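Uncharacterized protein (Jannaschia sp. CCS1, PDB 2PYQ) is of unknown function, a small all-helical, single-chain member of the DUF2853 family. Local coordinates at residues Q11-L16 with Y95-Y101; L56-K60 with L76-I80; L28-V32 with E110-G114. All coordinates share one frame; numbering follows the deposited sequence.

Interaction 1: residues Q11-L16 with Y95-Y101; sequences QYADDL and YRAVVYY
Tyr12 lies across the start of helix 96-106, reaching from helix 4-18 into a buried helix-helix packing of this all-alpha fold; the short axes of 11-16 and 96-101 pass 9.8 Å apart with their directions 52° from each other. Starting at the backbone, Tyr12 CB sits 3.6 Å from Val98 CG2, the branch that also lies close to CG and CD1. Farther out, CE1 and CE2 meet different partners. CE1 meets Tyr95 CB at 3.5 Å and is about as near to Tyr95 CG, while CE2, CD2 and CZ gather round the methyl of Ala97. That methyl stands over one face in a CH-pi contact, Ala97 CB lying 3.8 Å from the centroid of the Tyr12 ring. CG anti to its carbonyl carbon (chi1 -58°) sends the ring back toward the N-terminal end of helix 96-106, where OH meets water 1; that water accepts the amide hydrogen of Ala97 N in the first turn of the helix.

Tyr95, at the N-cap position, turns its ring 54° against that of Tyr12, neither stacked nor edge-to-face. Asp15 OD2 comes in near the plane at its edge, 3.4 Å from Tyr95 CD2; the same oxygen is hydrogen-bonded to Tyr87 OH, and that hydroxyl also bonds Tyr95 N. At the other end of the contact Leu16 fills the space between Val98 CG1 and Tyr101, laying CD1 over the Tyr101 ring face, while the Tyr101 hydroxyl bonds Asp25 N. One turn before Asp15, Gln11 NE2 donates to Asp15 OD1 at 2.9 Å, meeting that oxygen from above the carboxylate plane.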
ATOM      1  N   GLN A  11       8.484   8.464  -5.250  1.00 23.27           N
ATOM      2  CA  GLN A  11       7.158   9.015  -4.986  1.00 22.99           C
ATOM      3  C   GLN A  11       6.492   8.324  -3.789  1.00 21.95           C
ATOM      4  O   GLN A  11       5.908   8.988  -2.931  1.00 21.75           O
ATOM      5  CB  GLN A  11       6.242   8.914  -6.208  1.00 23.37           C
ATOM      6  CG  GLN A  11       4.901   9.648  -6.028  1.00 30.92           C
ATOM      7  CD  GLN A  11       5.078  11.125  -5.731  1.00 36.63           C
ATOM      8  OE1 GLN A  11       5.809  11.831  -6.456  1.00 42.51           O
ATOM      9  NE2 GLN A  11       4.450  11.616  -4.659  1.00 35.55           N
ATOM     10  N   TYR A  12       6.584   6.989  -3.742  1.00 21.43           N
ATOM     11  CA  TYR A  12       6.010   6.246  -2.599  1.00 20.55           C
ATOM     12  C   TYR A  12       6.630   6.701  -1.265  1.00 20.34           C
ATOM     13  O   TYR A  12       5.924   6.878  -0.291  1.00 20.19           O
ATOM     14  CB  TYR A  12       6.234   4.736  -2.728  1.00 20.24           C
ATOM     15  CG  TYR A  12       5.684   4.085  -3.976  1.00 20.54           C
ATOM     16  CD1 TYR A  12       4.623   4.646  -4.710  1.00 20.84           C
ATOM     17  CD2 TYR A  12       6.184   2.841  -4.393  1.00 20.66           C
ATOM     18  CE1 TYR A  12       4.122   4.014  -5.852  1.00 21.27           C
ATOM     19  CE2 TYR A  12       5.685   2.213  -5.504  1.00 21.94           C
ATOM     20  CZ  TYR A  12       4.654   2.790  -6.224  1.00 24.88           C
ATOM     21  OH  TYR A  12       4.150   2.168  -7.321  1.00 27.57           O
ATOM     22  N   ALA A  13       7.965   6.835  -1.248  1.00 20.78           N
ATOM     23  CA  ALA A  13       8.702   7.286  -0.071  1.00 20.84           C
ATOM     24  C   ALA A  13       8.263   8.705   0.349  1.00 21.99           C
ATOM     25  O   ALA A  13       8.046   8.978   1.540  1.00 22.48           O
ATOM     26  CB  ALA A  13      10.195   7.252  -0.298  1.00 21.53           C
ATOM     27  N   ASP A  14       8.098   9.594  -0.641  1.00 21.80           N
ATOM     28  CA  ASP A  14       7.659  10.959  -0.400  1.00 23.81           C
ATOM     29  C   ASP A  14       6.238  10.982   0.186  1.00 22.87           C
ATOM     30  O   ASP A  14       5.994  11.694   1.170  1.00 23.68           O
ATOM     31  CB  ASP A  14       7.790  11.787  -1.695  1.00 29.70           C
ATOM     32  CG  ASP A  14       7.811  13.302  -1.435  1.00 37.82           C
ATOM     33  OD1 ASP A  14       6.793  13.847  -0.969  1.00 40.29           O
ATOM     34  OD2 ASP A  14       8.866  13.959  -1.702  1.00 40.23           O
ATOM     35  N   ASP A  15       5.314  10.212  -0.377  1.00 21.77           N
ATOM     36  CA  ASP A  15       3.943  10.070   0.147  1.00 20.88           C
ATOM     37  C   ASP A  15       3.956   9.577   1.595  1.00 21.93           C
ATOM     38  O   ASP A  15       3.262  10.125   2.451  1.00 21.36           O
ATOM     39  CB  ASP A  15       3.077   9.113  -0.683  1.00 20.58           C
ATOM     40  CG  ASP A  15       2.562   9.708  -1.982  1.00 28.23           C
ATOM     41  OD1 ASP A  15       2.956  10.852  -2.346  1.00 31.70           O
ATOM     42  OD2 ASP A  15       1.732   9.012  -2.626  1.00 24.52           O
ATOM     43  N   LEU A  16       4.751   8.543   1.870  1.00 21.43           N
ATOM     44  CA  LEU A  16       4.814   7.989   3.247  1.00 19.23           C
ATOM     45  C   LEU A  16       5.277   9.059   4.248  1.00 21.07           C
ATOM     46  O   LEU A  16       4.634   9.246   5.265  1.00 21.39           O
ATOM     47  CB  LEU A  16       5.685   6.763   3.314  1.00 18.92           C
ATOM     48  CG  LEU A  16       4.983   5.532   2.745  1.00 19.27           C
ATOM     49  CD1 LEU A  16       6.037   4.471   2.399  1.00 20.72           C
ATOM     50  CD2 LEU A  16       3.916   4.972   3.690  1.00 17.93           C
ATOM     51  N   TYR A  95      -1.418   5.259  -4.029  1.00 20.85           N
ATOM     52  CA  TYR A  95      -0.654   4.195  -4.649  1.00 24.01           C
ATOM     53  C   TYR A  95      -0.840   2.880  -3.887  1.00 21.90           C
ATOM     54  O   TYR A  95      -0.796   2.856  -2.652  1.00 19.78           O
ATOM     55  CB  TYR A  95       0.821   4.563  -4.782  1.00 26.51           C
ATOM     56  CG  TYR A  95       1.037   5.714  -5.737  1.00 28.17           C
ATOM     57  CD1 TYR A  95       0.867   5.531  -7.101  1.00 30.92           C
ATOM     58  CD2 TYR A  95       1.424   6.969  -5.271  1.00 29.28           C
ATOM     59  CE1 TYR A  95       1.042   6.589  -8.003  1.00 33.74           C
ATOM     60  CE2 TYR A  95       1.604   8.044  -6.157  1.00 32.53           C
ATOM     61  CZ  TYR A  95       1.412   7.843  -7.515  1.00 36.23           C
ATOM     62  OH  TYR A  95       1.607   8.904  -8.401  1.00 40.97           O
ATOM     63  N   ARG A  96      -1.110   1.811  -4.645  1.00 22.36           N
ATOM     64  CA  ARG A  96      -1.395   0.574  -4.062  1.00 23.91           C
ATOM     65  C   ARG A  96      -0.126   0.031  -3.237  1.00 20.67           C
ATOM     66  O   ARG A  96      -0.316  -0.491  -2.139  1.00 19.98           O
ATOM     67  CB  ARG A  96      -1.719  -0.426  -5.154  1.00 26.61           C
ATOM     68  CG  ARG A  96      -1.996  -1.840  -4.657  1.00 30.99           C
ATOM     69  CD  ARG A  96      -2.371  -2.778  -5.807  1.00 34.14           C
ATOM     70  NE  ARG A  96      -3.770  -2.569  -6.252  1.00 36.29           N
ATOM     71  CZ  ARG A  96      -4.176  -1.714  -7.206  1.00 39.22           C
ATOM     72  NH1 ARG A  96      -3.328  -0.954  -7.925  1.00 39.17           N
ATOM     73  NH2 ARG A  96      -5.487  -1.640  -7.471  1.00 40.11           N
ATOM     74  N   ALA A  97       1.096   0.278  -3.723  1.00 20.91           N
ATOM     75  CA  ALA A  97       2.315  -0.080  -2.968  1.00 22.12           C
ATOM     76  C   ALA A  97       2.352   0.622  -1.607  1.00 20.17           C
ATOM     77  O   ALA A  97       2.726  -0.000  -0.615  1.00 19.46           O
ATOM     78  CB  ALA A  97       3.605   0.240  -3.791  1.00 21.59           C
ATOM     79  N   VAL A  98       1.935   1.894  -1.565  1.00 18.74           N
ATOM     80  CA  VAL A  98       1.910   2.656  -0.319  1.00 18.34           C
ATOM     81  C   VAL A  98       0.857   2.076   0.626  1.00 17.94           C
ATOM     82  O   VAL A  98       1.121   1.899   1.817  1.00 18.07           O
ATOM     83  CB  VAL A  98       1.677   4.149  -0.568  1.00 18.70           C
ATOM     84  CG1 VAL A  98       1.524   4.892   0.756  1.00 18.44           C
ATOM     85  CG2 VAL A  98       2.827   4.729  -1.420  1.00 19.20           C
ATOM     86  N   VAL A  99      -0.305   1.744   0.093  1.00 19.46           N
ATOM     87  CA  VAL A  99      -1.380   1.117   0.902  1.00 18.50           C
ATOM     88  C   VAL A  99      -0.932  -0.233   1.458  1.00 17.83           C
ATOM     89  O   VAL A  99      -1.113  -0.518   2.643  1.00 17.42           O
ATOM     90  CB  VAL A  99      -2.683   0.980   0.090  1.00 18.48           C
ATOM     91  CG1 VAL A  99      -3.759   0.169   0.869  1.00 18.42           C
ATOM     92  CG2 VAL A  99      -3.192   2.370  -0.285  1.00 18.90           C
ATOM     93  N   TYR A 100      -0.329  -1.053   0.607  1.00 18.74           N
ATOM     94  CA  TYR A 100       0.184  -2.384   1.018  1.00 17.88           C
ATOM     95  C   TYR A 100       1.280  -2.246   2.069  1.00 18.39           C
ATOM     96  O   TYR A 100       1.287  -2.992   3.035  1.00 18.90           O
ATOM     97  CB  TYR A 100       0.623  -3.213  -0.198  1.00 18.43           C
ATOM     98  CG  TYR A 100      -0.539  -3.792  -1.017  1.00 25.41           C
ATOM     99  CD1 TYR A 100      -1.859  -3.305  -0.913  1.00 27.14           C
ATOM    100  CD2 TYR A 100      -0.288  -4.793  -1.975  1.00 28.02           C
ATOM    101  CE1 TYR A 100      -2.904  -3.822  -1.663  1.00 30.80           C
ATOM    102  CE2 TYR A 100      -1.350  -5.314  -2.779  1.00 29.89           C
ATOM    103  CZ  TYR A 100      -2.651  -4.826  -2.590  1.00 32.87           C
ATOM    104  OH  TYR A 100      -3.714  -5.322  -3.353  1.00 36.94           O
ATOM    105  N   TYR A 101       2.183  -1.295   1.898  1.00 17.52           N
ATOM    106  CA  TYR A 101       3.239  -1.027   2.861  1.00 17.37           C
ATOM    107  C   TYR A 101       2.613  -0.679   4.213  1.00 19.32           C
ATOM    108  O   TYR A 101       2.988  -1.227   5.237  1.00 17.97           O
ATOM    109  CB  TYR A 101       4.125   0.131   2.379  1.00 17.58           C
ATOM    110  CG  TYR A 101       5.150   0.604   3.389  1.00 17.59           C
ATOM    111  CD1 TYR A 101       4.804   1.536   4.395  1.00 17.62           C
ATOM    112  CD2 TYR A 101       6.451   0.136   3.363  1.00 17.95           C
ATOM    113  CE1 TYR A 101       5.722   1.975   5.334  1.00 18.10           C
ATOM    114  CE2 TYR A 101       7.397   0.576   4.291  1.00 19.04           C
ATOM    115  CZ  TYR A 101       7.024   1.487   5.283  1.00 21.10           C
ATOM    116  OH  TYR A 101       7.965   1.891   6.202  1.00 24.45           O
TER
HETATM  117  O   HOH W   1       1.503   1.253  -6.534  1.00 18.16           O

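Interaction 2: residues L56-K60 with L76-I80; sequences LETIK and LMGGI
Two consecutive helices of the all-alpha fold, 53-65 and 74-87, cross here, the short axes of 56-60 and 76-80 passing 10.0 Å apart with their directions at 119°. Ile80 and the selenomethionine Met77 reach from the second helix onto the first. Ile80 sends two branches in different directions: CG2 lies 3.7 Å from Leu56 CD2, whereas CD1 rests against the backbone, 3.7 Å from Leu56 O and close to Lys60 N and CB, with Ile59 CG2 a little farther off. The Met77 chain is bent at chi2 and chi3, which brings SE to 3.9 Å from Leu56 CB and curls the CE methyl towards the Glu57 carboxylate, 3.6 Å from Glu57 OE2.

Lys60 runs fully extended, CG anti to the backbone N (chi1 179°), and crosses Leu76 at about a right angle. Its CG is 4.0 Å from Leu76 CD1, and CD and CE continue past Leu76 CB. The ammonium group then makes a salt bridge with Asp72 OD1 and donates to water 2, which also accepts from Met77 N. Lys60 cut back to an alanine would lose its aliphatic cover over Leu76, and the Asp72 carboxylate would probably be left without this charged mate, with water 2 less firmly placed.

On the inner side of the pair, helix 96-106 closes the packing: Ile59 touches Tyr100 and Leu103, Ile80 also lies on Leu103, and Leu76 packs against Leu64 and Met65 farther along helix 53-65.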
ATOM      1  N   LEU A  56     -11.772  -2.577  -1.783  1.00 26.02           N
ATOM      2  CA  LEU A  56     -11.354  -2.808  -0.402  1.00 24.62           C
ATOM      3  C   LEU A  56     -11.592  -4.252   0.012  1.00 24.54           C
ATOM      4  O   LEU A  56     -10.756  -4.816   0.724  1.00 25.95           O
ATOM      5  CB  LEU A  56     -12.028  -1.846   0.567  1.00 24.84           C
ATOM      6  CG  LEU A  56     -11.812  -0.363   0.273  1.00 24.94           C
ATOM      7  CD1 LEU A  56     -12.448   0.425   1.410  1.00 26.21           C
ATOM      8  CD2 LEU A  56     -10.351   0.047   0.066  1.00 23.73           C
ATOM      9  N   GLU A  57     -12.699  -4.865  -0.419  1.00 24.10           N
ATOM     10  CA  GLU A  57     -12.952  -6.303  -0.148  1.00 26.19           C
ATOM     11  C   GLU A  57     -11.884  -7.197  -0.810  1.00 26.46           C
ATOM     12  O   GLU A  57     -11.539  -8.254  -0.264  1.00 25.76           O
ATOM     13  CB  GLU A  57     -14.360  -6.762  -0.596  1.00 27.88           C
ATOM     14  CG  GLU A  57     -15.558  -6.110   0.107  1.00 32.09           C
ATOM     15  CD  GLU A  57     -15.591  -6.313   1.597  1.00 38.68           C
ATOM     16  OE1 GLU A  57     -14.969  -7.281   2.120  1.00 40.38           O
ATOM     17  OE2 GLU A  57     -16.287  -5.492   2.277  1.00 39.85           O
ATOM     18  N   THR A  58     -11.390  -6.768  -1.972  1.00 27.30           N
ATOM     19  CA  THR A  58     -10.353  -7.478  -2.718  1.00 26.78           C
ATOM     20  C   THR A  58      -9.008  -7.376  -2.013  1.00 24.80           C
ATOM     21  O   THR A  58      -8.261  -8.355  -1.972  1.00 25.66           O
ATOM     22  CB  THR A  58     -10.261  -6.977  -4.180  1.00 28.38           C
ATOM     23  OG1 THR A  58     -11.495  -7.341  -4.863  1.00 30.34           O
ATOM     24  CG2 THR A  58      -9.071  -7.616  -4.919  1.00 27.51           C
ATOM     25  N   ILE A  59      -8.696  -6.197  -1.461  1.00 23.91           N
ATOM     26  CA  ILE A  59      -7.449  -6.025  -0.668  1.00 21.88           C
ATOM     27  C   ILE A  59      -7.544  -6.920   0.555  1.00 21.50           C
ATOM     28  O   ILE A  59      -6.587  -7.599   0.881  1.00 22.54           O
ATOM     29  CB  ILE A  59      -7.210  -4.564  -0.267  1.00 22.85           C
ATOM     30  CG1 ILE A  59      -6.929  -3.701  -1.516  1.00 24.17           C
ATOM     31  CG2 ILE A  59      -6.027  -4.427   0.713  1.00 19.89           C
ATOM     32  CD1 ILE A  59      -6.965  -2.239  -1.260  1.00 23.93           C
ATOM     33  N   LYS A  60      -8.706  -6.978   1.195  1.00 21.42           N
ATOM     34  CA  LYS A  60      -8.902  -7.837   2.354  1.00 21.40           C
ATOM     35  C   LYS A  60      -8.699  -9.311   2.015  1.00 25.39           C
ATOM     36  O   LYS A  60      -7.936 -10.022   2.709  1.00 25.66           O
ATOM     37  CB  LYS A  60     -10.288  -7.618   2.978  1.00 21.87           C
ATOM     38  CG  LYS A  60     -10.578  -8.496   4.174  1.00 22.01           C
ATOM     39  CD  LYS A  60     -11.939  -8.208   4.754  1.00 23.86           C
ATOM     40  CE  LYS A  60     -12.412  -9.347   5.639  1.00 23.68           C
ATOM     41  NZ  LYS A  60     -13.766  -9.120   6.213  1.00 24.99           N
ATOM     42  N   LEU A  76      -9.616  -6.455  10.011  1.00 19.75           N
ATOM     43  CA  LEU A  76      -9.075  -6.329   8.634  1.00 19.54           C
ATOM     44  C   LEU A  76      -9.606  -5.109   7.905  1.00 19.58           C
ATOM     45  O   LEU A  76      -8.835  -4.251   7.490  1.00 19.06           O
ATOM     46  CB  LEU A  76      -9.303  -7.600   7.821  1.00 20.17           C
ATOM     47  CG  LEU A  76      -8.659  -8.861   8.399  1.00 20.29           C
ATOM     48  CD1 LEU A  76      -8.694  -9.975   7.324  1.00 20.98           C
ATOM     49  CD2 LEU A  76      -7.229  -8.683   8.877  1.00 19.57           C
HETATM   50  N   MSE A  77     -10.922  -5.016   7.790  1.00 20.32           N
HETATM   51  CA  MSE A  77     -11.504  -3.810   7.186  1.00 20.56           C
HETATM   52  C   MSE A  77     -11.222  -2.583   8.057  1.00 20.12           C
HETATM   53  O   MSE A  77     -11.052  -1.508   7.541  1.00 20.55           O
HETATM   54  CB  MSE A  77     -12.992  -3.984   6.919  1.00 24.10           C
HETATM   55  CG  MSE A  77     -13.603  -2.892   6.076  1.00 27.40           C
HETATM   56 SE   MSE A  77     -12.721  -2.682   4.333  0.75 29.22          SE
HETATM   57  CE  MSE A  77     -13.072  -4.408   3.605  1.00 22.65           C
ATOM     58  N   GLY A  78     -11.155  -2.749   9.366  1.00 19.96           N
ATOM     59  CA  GLY A  78     -10.789  -1.639  10.266  1.00 19.64           C
ATOM     60  C   GLY A  78      -9.415  -1.110   9.935  1.00 19.25           C
ATOM     61  O   GLY A  78      -9.203   0.100   9.887  1.00 19.17           O
ATOM     62  N   GLY A  79      -8.481  -2.020   9.688  1.00 18.44           N
ATOM     63  CA  GLY A  79      -7.109  -1.654   9.294  1.00 17.85           C
ATOM     64  C   GLY A  79      -7.065  -0.985   7.928  1.00 17.92           C
ATOM     65  O   GLY A  79      -6.343  -0.020   7.748  1.00 17.97           O
ATOM     66  N   ILE A  80      -7.843  -1.506   6.980  1.00 18.38           N
ATOM     67  CA  ILE A  80      -7.932  -0.922   5.630  1.00 18.64           C
ATOM     68  C   ILE A  80      -8.503   0.513   5.739  1.00 20.41           C
ATOM     69  O   ILE A  80      -7.932   1.450   5.192  1.00 19.52           O
ATOM     70  CB  ILE A  80      -8.756  -1.784   4.675  1.00 19.28           C
ATOM     71  CG1 ILE A  80      -7.995  -3.078   4.388  1.00 19.09           C
ATOM     72  CG2 ILE A  80      -8.992  -1.036   3.352  1.00 19.74           C
ATOM     73  CD1 ILE A  80      -8.809  -4.164   3.749  1.00 19.83           C
TER
HETATM   74  O   HOH W   2     -13.073  -7.041   8.117  1.00 20.24           O

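Interaction 3: residues L28-V32 with E110-G114; sequences LLEKV and ESVYG
Lys31 reaches from helix 26-36 to the very end of the chain, where its NZ donates to Gly114 OXT at 2.6 Å, a hydrogen bond within a salt bridge to the C-terminal carboxylate. The lysine chain is extended beyond CG, and its CB lies 3.9 Å from Tyr113 CB on the way. Tyr113, the last residue of the short 3-10 turn 110-113, presses its ring on the helix: Val32 CG2 stands over one face, 23° off the ring normal, and Leu28 CD1 approaches Tyr113 CD2. The phenol oxygen is tied back by water 3, 2.7 Å from Tyr113 OH, and this water donates to Val32 O at 2.8 Å. Within the turn, Tyr113 N bonds Glu110 O and Gly114 N bonds Ser111 O. Glu110 offers its CG to Leu28 CD2 at 3.6 Å, while its OE2 is paired with Lys105 NZ of helix 96-106.

Direct charge pairing, a bridging water and an apolar ring face therefore join the C-terminal tail to helix 26-36, and the proximity of the ammonium group would probably stabilise the terminal carboxylate in its ionised form.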
ATOM      1  N   LEU A  28      11.890  -2.401   3.250  1.00 20.78           N
ATOM      2  CA  LEU A  28      10.544  -2.975   3.164  1.00 20.31           C
ATOM      3  C   LEU A  28       9.785  -2.445   1.954  1.00 20.75           C
ATOM      4  O   LEU A  28       9.128  -3.218   1.244  1.00 21.60           O
ATOM      5  CB  LEU A  28       9.756  -2.709   4.446  1.00 20.14           C
ATOM      6  CG  LEU A  28       8.338  -3.277   4.507  1.00 20.18           C
ATOM      7  CD1 LEU A  28       8.336  -4.788   4.317  1.00 20.07           C
ATOM      8  CD2 LEU A  28       7.644  -2.826   5.783  1.00 19.99           C
ATOM      9  N   LEU A  29       9.821  -1.131   1.761  1.00 19.72           N
ATOM     10  CA  LEU A  29       9.132  -0.508   0.632  1.00 20.30           C
ATOM     11  C   LEU A  29       9.555  -1.127  -0.703  1.00 20.28           C
ATOM     12  O   LEU A  29       8.708  -1.383  -1.547  1.00 21.11           O
ATOM     13  CB  LEU A  29       9.359   1.019   0.615  1.00 21.31           C
ATOM     14  CG  LEU A  29       8.594   1.807  -0.457  1.00 20.57           C
ATOM     15  CD1 LEU A  29       7.035   1.592  -0.407  1.00 19.13           C
ATOM     16  CD2 LEU A  29       8.953   3.297  -0.293  1.00 21.16           C
ATOM     17  N   GLU A  30      10.839  -1.392  -0.867  1.00 21.01           N
ATOM     18  CA  GLU A  30      11.324  -2.075  -2.091  1.00 21.81           C
ATOM     19  C   GLU A  30      10.730  -3.500  -2.254  1.00 23.45           C
ATOM     20  O   GLU A  30      10.312  -3.863  -3.362  1.00 25.88           O
ATOM     21  CB  GLU A  30      12.867  -2.104  -2.138  1.00 24.06           C
ATOM     22  CG  GLU A  30      13.470  -2.879  -3.305  1.00 29.43           C
ATOM     23  CD  GLU A  30      13.013  -2.358  -4.655  1.00 40.55           C
ATOM     24  OE1 GLU A  30      13.338  -1.199  -4.914  1.00 48.07           O
ATOM     25  OE2 GLU A  30      12.349  -3.089  -5.449  1.00 42.99           O
ATOM     26  N   LYS A  31      10.655  -4.254  -1.157  1.00 21.60           N
ATOM     27  CA  LYS A  31      10.085  -5.617  -1.159  1.00 21.75           C
ATOM     28  C   LYS A  31       8.599  -5.578  -1.522  1.00 21.17           C
ATOM     29  O   LYS A  31       8.119  -6.424  -2.281  1.00 22.25           O
ATOM     30  CB  LYS A  31      10.310  -6.278   0.206  1.00 21.66           C
ATOM     31  CG  LYS A  31      11.777  -6.457   0.542  1.00 22.49           C
ATOM     32  CD  LYS A  31      12.029  -6.880   1.965  1.00 22.47           C
ATOM     33  CE  LYS A  31      13.505  -6.726   2.331  1.00 29.07           C
ATOM     34  NZ  LYS A  31      13.776  -7.032   3.752  1.00 33.45           N
ATOM     35  N   VAL A  32       7.868  -4.617  -0.942  1.00 20.35           N
ATOM     36  CA  VAL A  32       6.432  -4.430  -1.247  1.00 20.92           C
ATOM     37  C   VAL A  32       6.229  -4.062  -2.727  1.00 21.76           C
ATOM     38  O   VAL A  32       5.325  -4.563  -3.386  1.00 23.62           O
ATOM     39  CB  VAL A  32       5.774  -3.346  -0.316  1.00 21.44           C
ATOM     40  CG1 VAL A  32       4.342  -3.064  -0.747  1.00 20.73           C
ATOM     41  CG2 VAL A  32       5.809  -3.820   1.109  1.00 18.78           C
ATOM     42  N   GLU A 110       5.838  -7.426   8.560  1.00 20.83           N
ATOM     43  CA  GLU A 110       7.041  -7.083   7.766  1.00 21.80           C
ATOM     44  C   GLU A 110       7.872  -8.320   7.412  1.00 23.30           C
ATOM     45  O   GLU A 110       8.353  -8.437   6.298  1.00 24.96           O
ATOM     46  CB  GLU A 110       7.979  -6.117   8.507  1.00 22.95           C
ATOM     47  CG  GLU A 110       7.436  -4.727   8.840  1.00 31.19           C
ATOM     48  CD  GLU A 110       6.641  -4.659  10.148  1.00 37.73           C
ATOM     49  OE1 GLU A 110       6.106  -5.703  10.616  1.00 37.73           O
ATOM     50  OE2 GLU A 110       6.555  -3.545  10.731  1.00 41.90           O
ATOM     51  N   SER A 111       8.030  -9.227   8.370  1.00 24.08           N
ATOM     52  CA  SER A 111       8.866 -10.423   8.186  1.00 25.27           C
ATOM     53  C   SER A 111       8.384 -11.375   7.076  1.00 23.32           C
ATOM     54  O   SER A 111       9.199 -12.147   6.586  1.00 23.69           O
ATOM     55  CB  SER A 111       9.083 -11.183   9.498  1.00 26.80           C
ATOM     56  OG  SER A 111       7.919 -11.861   9.902  1.00 29.61           O
ATOM     57  N   VAL A 112       7.119 -11.316   6.676  1.00 22.40           N
ATOM     58  CA  VAL A 112       6.644 -12.148   5.565  1.00 24.08           C
ATOM     59  C   VAL A 112       7.352 -11.824   4.232  1.00 23.37           C
ATOM     60  O   VAL A 112       7.447 -12.697   3.373  1.00 25.41           O
ATOM     61  CB  VAL A 112       5.078 -12.147   5.349  1.00 27.24           C
ATOM     62  CG1 VAL A 112       4.351 -12.428   6.668  1.00 24.58           C
ATOM     63  CG2 VAL A 112       4.574 -10.875   4.727  1.00 26.71           C
ATOM     64  N   TYR A 113       7.794 -10.584   4.062  1.00 21.88           N
ATOM     65  CA  TYR A 113       8.545 -10.163   2.866  1.00 22.09           C
ATOM     66  C   TYR A 113      10.011 -10.616   2.876  1.00 27.23           C
ATOM     67  O   TYR A 113      10.676 -10.513   1.827  1.00 30.31           O
ATOM     68  CB  TYR A 113       8.464  -8.642   2.665  1.00 21.19           C
ATOM     69  CG  TYR A 113       7.158  -8.185   2.115  1.00 20.81           C
ATOM     70  CD1 TYR A 113       6.944  -8.148   0.739  1.00 21.26           C
ATOM     71  CD2 TYR A 113       6.117  -7.743   2.957  1.00 20.16           C
ATOM     72  CE1 TYR A 113       5.757  -7.727   0.193  1.00 22.60           C
ATOM     73  CE2 TYR A 113       4.907  -7.309   2.416  1.00 22.41           C
ATOM     74  CZ  TYR A 113       4.729  -7.302   1.027  1.00 24.33           C
ATOM     75  OH  TYR A 113       3.555  -6.845   0.471  1.00 24.43           O
ATOM     76  N   GLY A 114      10.529 -11.059   4.029  1.00 30.39           N
ATOM     77  CA  GLY A 114      11.913 -11.545   4.156  1.00 37.26           C
ATOM     78  C   GLY A 114      12.912 -10.446   4.484  1.00 43.68           C
ATOM     79  O   GLY A 114      14.103 -10.697   4.831  1.00 47.47           O
ATOM     80  OXT GLY A 114      12.590  -9.266   4.433  1.00 43.77           O
TER
HETATM   81  O   HOH W   3       3.617  -6.453  -2.217  1.00 25.63           O

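Overall arrangement
Interaction 1 is the buried centre, while interactions 2 and 3 are partly buried and lie farther from the middle of the chain. Helix 96-106 ties them together. It supplies one side of interaction 1, Tyr100 carries it to Ile59 of interaction 2, and Tyr101 and Ala97 pack on Leu28 and Val32 of interaction 3. Interactions 2 and 3 do not touch, with nearest atoms about 10 Å apart. Chemistry follows place: aromatic and aliphatic packing dominates at 11-16 with 95-101, interaction 2 adds a lysine whose charge is paired beyond the two segments, and in interaction 3 a salt bridge spans the contact itself.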